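Local coordinates for protein sulfite dehydrogenase (PDB 2XTS) that probably oxidises protein-bound sulfane sulfur as the molybdenum-cofactor subunit of a complex with a haem-bearing cytochrome that carries the electrons away, at residues A[87-95]-A[227-235]. Sequence-based numbering, arbitrary orientation. Where two conformers were deposited one is given.
Sequences YRLMINGLV and VRRLGIYDK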
loop_
_atom_site.group_PDB
_atom_site.type_symbol
_atom_site.label_atom_id
_atom_site.label_comp_id
_atom_site.label_asym_id
_atom_site.label_seq_id
_atom_site.Cartn_x
_atom_site.Cartn_y
_atom_site.Cartn_z
ATOM N N TYR A 87 10.899 -11.764 -20.008
ATOM C CA TYR A 87 10.185 -10.592 -20.477
ATOM C C TYR A 87 10.896 -9.914 -21.656
ATOM O O TYR A 87 12.105 -9.739 -21.649
ATOM C CB TYR A 87 10.043 -9.576 -19.336
ATOM C CG TYR A 87 9.303 -8.332 -19.722
ATOM C CD1 TYR A 87 7.918 -8.316 -19.718
ATOM C CD2 TYR A 87 9.958 -7.187 -20.123
ATOM C CE1 TYR A 87 7.209 -7.215 -20.100
ATOM C CE2 TYR A 87 9.243 -6.077 -20.504
ATOM C CZ TYR A 87 7.873 -6.094 -20.495
ATOM O OH TYR A 87 7.218 -4.958 -20.903
ATOM N N ARG A 88 10.124 -9.528 -22.662
ATOM C CA ARG A 88 10.633 -8.696 -23.747
ATOM C C ARG A 88 9.578 -7.660 -24.096
ATOM O O ARG A 88 8.391 -7.975 -24.130
ATOM C CB ARG A 88 10.917 -9.535 -24.992
ATOM C CG ARG A 88 11.982 -10.615 -24.856
ATOM C CD ARG A 88 13.384 -10.051 -24.675
ATOM N NE ARG A 88 14.358 -11.131 -24.715
ATOM C CZ ARG A 88 14.689 -11.895 -23.680
ATOM N NH1 ARG A 88 14.158 -11.690 -22.473
ATOM N NH2 ARG A 88 15.589 -12.860 -23.842
ATOM N N LEU A 89 10.011 -6.432 -24.374
ATOM C CA LEU A 89 9.131 -5.372 -24.872
ATOM C C LEU A 89 9.614 -4.931 -26.244
ATOM O O LEU A 89 10.759 -4.540 -26.406
ATOM C CB LEU A 89 9.109 -4.165 -23.921
ATOM C CG LEU A 89 8.280 -2.948 -24.367
ATOM C CD1 LEU A 89 6.803 -3.350 -24.362
ATOM C CD2 LEU A 89 8.496 -1.729 -23.486
ATOM N N MET A 90 8.708 -4.953 -27.203
ATOM C CA MET A 90 8.991 -4.593 -28.583
ATOM C C MET A 90 8.288 -3.302 -28.909
ATOM O O MET A 90 7.148 -3.088 -28.506
ATOM C CB MET A 90 8.507 -5.705 -29.515
ATOM C CG MET A 90 8.620 -5.386 -31.002
ATOM S SD MET A 90 8.017 -6.716 -32.095
ATOM C CE MET A 90 9.274 -7.938 -31.750
ATOM N N ILE A 91 8.983 -2.417 -29.630
ATOM C CA ILE A 91 8.375 -1.219 -30.233
ATOM C C ILE A 91 8.593 -1.308 -31.728
ATOM O O ILE A 91 9.730 -1.454 -32.170
ATOM C CB ILE A 91 8.969 0.099 -29.694
ATOM C CG1 ILE A 91 8.791 0.175 -28.173
ATOM C CG2 ILE A 91 8.277 1.282 -30.331
ATOM C CD1 ILE A 91 9.279 1.451 -27.504
ATOM N N ASN A 92 7.514 -1.268 -32.503
ATOM C CA ASN A 92 7.628 -1.444 -33.956
ATOM C C ASN A 92 6.569 -0.628 -34.666
ATOM O O ASN A 92 5.781 0.081 -34.042
ATOM C CB ASN A 92 7.574 -2.933 -34.353
ATOM C CG ASN A 92 6.172 -3.502 -34.327
ATOM O OD1 ASN A 92 5.560 -3.619 -33.266
ATOM N ND2 ASN A 92 5.675 -3.906 -35.484
ATOM N N GLY A 93 6.597 -0.665 -35.986
ATOM C CA GLY A 93 5.619 0.024 -36.821
ATOM C C GLY A 93 6.204 1.300 -37.383
ATOM O O GLY A 93 7.333 1.303 -37.902
ATOM N N LEU A 94 5.454 2.385 -37.276
ATOM C CA LEU A 94 5.856 3.680 -37.853
ATOM C C LEU A 94 6.865 4.377 -36.935
ATOM O O LEU A 94 6.597 5.430 -36.347
ATOM C CB LEU A 94 4.627 4.550 -38.169
ATOM C CG LEU A 94 3.785 4.039 -39.331
ATOM C CD1 LEU A 94 2.461 4.778 -39.367
ATOM C CD2 LEU A 94 4.520 4.195 -40.661
ATOM N N VAL A 95 8.019 3.726 -36.800
ATOM C CA VAL A 95 9.143 4.215 -36.024
ATOM C C VAL A 95 10.396 4.161 -36.878
ATOM O O VAL A 95 10.489 3.368 -37.817
ATOM C CB VAL A 95 9.348 3.396 -34.738
ATOM C CG1 VAL A 95 8.147 3.579 -33.798
ATOM C CG2 VAL A 95 9.603 1.926 -35.036
ATOM N N VAL A 227 2.742 -6.273 -20.589
ATOM C CA VAL A 227 2.795 -5.630 -21.897
ATOM C C VAL A 227 4.013 -6.099 -22.685
ATOM O O VAL A 227 5.130 -6.060 -22.180
ATOM C CB VAL A 227 2.760 -4.089 -21.811
ATOM C CG1 VAL A 227 2.215 -3.501 -23.117
ATOM C CG2 VAL A 227 1.863 -3.622 -20.743
ATOM N N ARG A 228 3.786 -6.559 -23.910
ATOM C CA ARG A 228 4.878 -7.081 -24.738
ATOM C C ARG A 228 5.210 -6.283 -25.980
ATOM O O ARG A 228 6.326 -6.385 -26.505
ATOM C CB ARG A 228 4.599 -8.534 -25.155
ATOM C CG ARG A 228 3.741 -8.696 -26.379
ATOM C CD ARG A 228 3.709 -10.119 -26.822
ATOM N NE ARG A 228 3.057 -10.256 -28.124
ATOM C CZ ARG A 228 2.878 -11.409 -28.756
ATOM N NH1 ARG A 228 3.230 -12.563 -28.186
ATOM N NH2 ARG A 228 2.334 -11.409 -29.963
ATOM N N ARG A 229 4.266 -5.484 -26.467
ATOM C CA ARG A 229 4.497 -4.783 -27.733
ATOM C C ARG A 229 3.698 -3.499 -27.807
ATOM O O ARG A 229 2.544 -3.448 -27.395
ATOM C CB ARG A 229 4.170 -5.683 -28.935
ATOM C CG ARG A 229 4.528 -5.111 -30.298
ATOM C CD ARG A 229 4.336 -6.130 -31.400
ATOM N NE ARG A 229 2.927 -6.309 -31.732
ATOM C CZ ARG A 229 2.229 -5.484 -32.515
ATOM N NH1 ARG A 229 2.783 -4.401 -33.042
ATOM N NH2 ARG A 229 0.957 -5.735 -32.782
ATOM N N LEU A 230 4.372 -2.457 -28.287
ATOM C CA LEU A 230 3.812 -1.150 -28.620
ATOM C C LEU A 230 4.014 -0.952 -30.122
ATOM O O LEU A 230 5.141 -0.768 -30.590
ATOM C CB LEU A 230 4.486 -0.029 -27.828
ATOM C CG LEU A 230 4.626 -0.224 -26.324
ATOM C CD1 LEU A 230 5.406 0.955 -25.728
ATOM C CD2 LEU A 230 3.255 -0.377 -25.654
ATOM N N GLY A 231 2.931 -1.030 -30.871
ATOM C CA GLY A 231 2.970 -0.872 -32.323
ATOM C C GLY A 231 2.465 0.491 -32.694
ATOM O O GLY A 231 1.441 0.933 -32.186
ATOM N N ILE A 232 3.163 1.177 -33.590
ATOM C CA ILE A 232 2.757 2.519 -34.000
ATOM C C ILE A 232 2.159 2.429 -35.395
ATOM O O ILE A 232 2.822 1.984 -36.314
ATOM C CB ILE A 232 3.943 3.482 -33.998
ATOM C CG1 ILE A 232 4.663 3.466 -32.632
ATOM C CG2 ILE A 232 3.460 4.883 -34.364
ATOM C CD1 ILE A 232 3.764 3.727 -31.413
ATOM N N TYR A 233 0.908 2.838 -35.532
ATOM C CA TYR A 233 0.142 2.715 -36.771
ATOM C C TYR A 233 -0.439 4.080 -37.155
ATOM O O TYR A 233 -0.457 5.033 -36.353
ATOM C CB TYR A 233 -0.969 1.644 -36.595
ATOM C CG TYR A 233 -0.462 0.278 -36.233
ATOM C CD1 TYR A 233 0.080 -0.555 -37.177
ATOM C CD2 TYR A 233 -0.563 -0.194 -34.965
ATOM C CE1 TYR A 233 0.566 -1.808 -36.843
ATOM C CE2 TYR A 233 -0.089 -1.442 -34.626
ATOM C CZ TYR A 233 0.461 -2.253 -35.558
ATOM O OH TYR A 233 0.926 -3.490 -35.165
ATOM N N ASP A 234 -0.942 4.159 -38.383
ATOM C CA ASP A 234 -1.534 5.396 -38.895
ATOM C C ASP A 234 -3.023 5.507 -38.622
ATOM O O ASP A 234 -3.627 6.531 -38.870
ATOM C CB ASP A 234 -1.202 5.608 -40.390
ATOM C CG ASP A 234 -1.781 4.535 -41.303
ATOM O OD1 ASP A 234 -2.437 3.576 -40.829
ATOM O OD2 ASP A 234 -1.562 4.666 -42.535
ATOM N N LYS A 235 -3.590 4.451 -38.051
ATOM C CA LYS A 235 -5.024 4.373 -37.728
ATOM C C LYS A 235 -5.225 3.391 -36.592
ATOM O O LYS A 235 -4.336 2.611 -36.304
ATOM C CB LYS A 235 -5.866 3.932 -38.924
ATOM C CG LYS A 235 -5.463 2.648 -39.540
ATOM C CD LYS A 235 -6.277 2.358 -40.792
ATOM C CE LYS A 235 -6.190 3.480 -41.837
ATOM N NZ LYS A 235 -6.626 3.128 -43.240
#
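Arg229 and Asn92 meet on one face of a parallel strand pair, 89-93 beside 227-233, joined by five backbone hydrogen bonds from Met90 N to Leu94 N; Met90 shares their face, Ile91 and Leu230 the other. Arg229 leaves its backbone with CG opposite N (chi1 -173°), runs alongside Met90, whose SD lies 3.8 Å from Arg229 CD, and then bends at chi3 (76°). That bend carries the guanidinium over the backbone of Gly231 and brings NH1 to 2.9 Å from Asn92 OD1. The oxygen receives it on a lone pair and lies at the guanidinium edge, amide and guanidinium planes 61° apart. NH1 and, by a longer bond, NH2 grip Tyr233 OH end-on. Arg229 NE and Arg228 NE both form salt bridges to Glu172, which the two arginines face in a classic beta bulge. Asp18 of the cytochrome chain bonds Asn92 ND2 and Tyr233 OH. On the apolar face Ile91 CG1 approaches Leu230 CD1 at 4.2 Å. Ile232 and Val95 cross at about a right angle, CG1 to CG1 3.7 Å, and with Ile91 pack on Leu157 and Ala160 of helix 153-160. Near the start of 227-233, Tyr87 OH donates to Val227 O (2.7 Å). The sheet thus buries hydrocarbon against its own helix and turns a polar network toward the cytochrome; the guanidinium, held at all three nitrogens, has little rotational freedom and probably offsets nearby carboxylate charge.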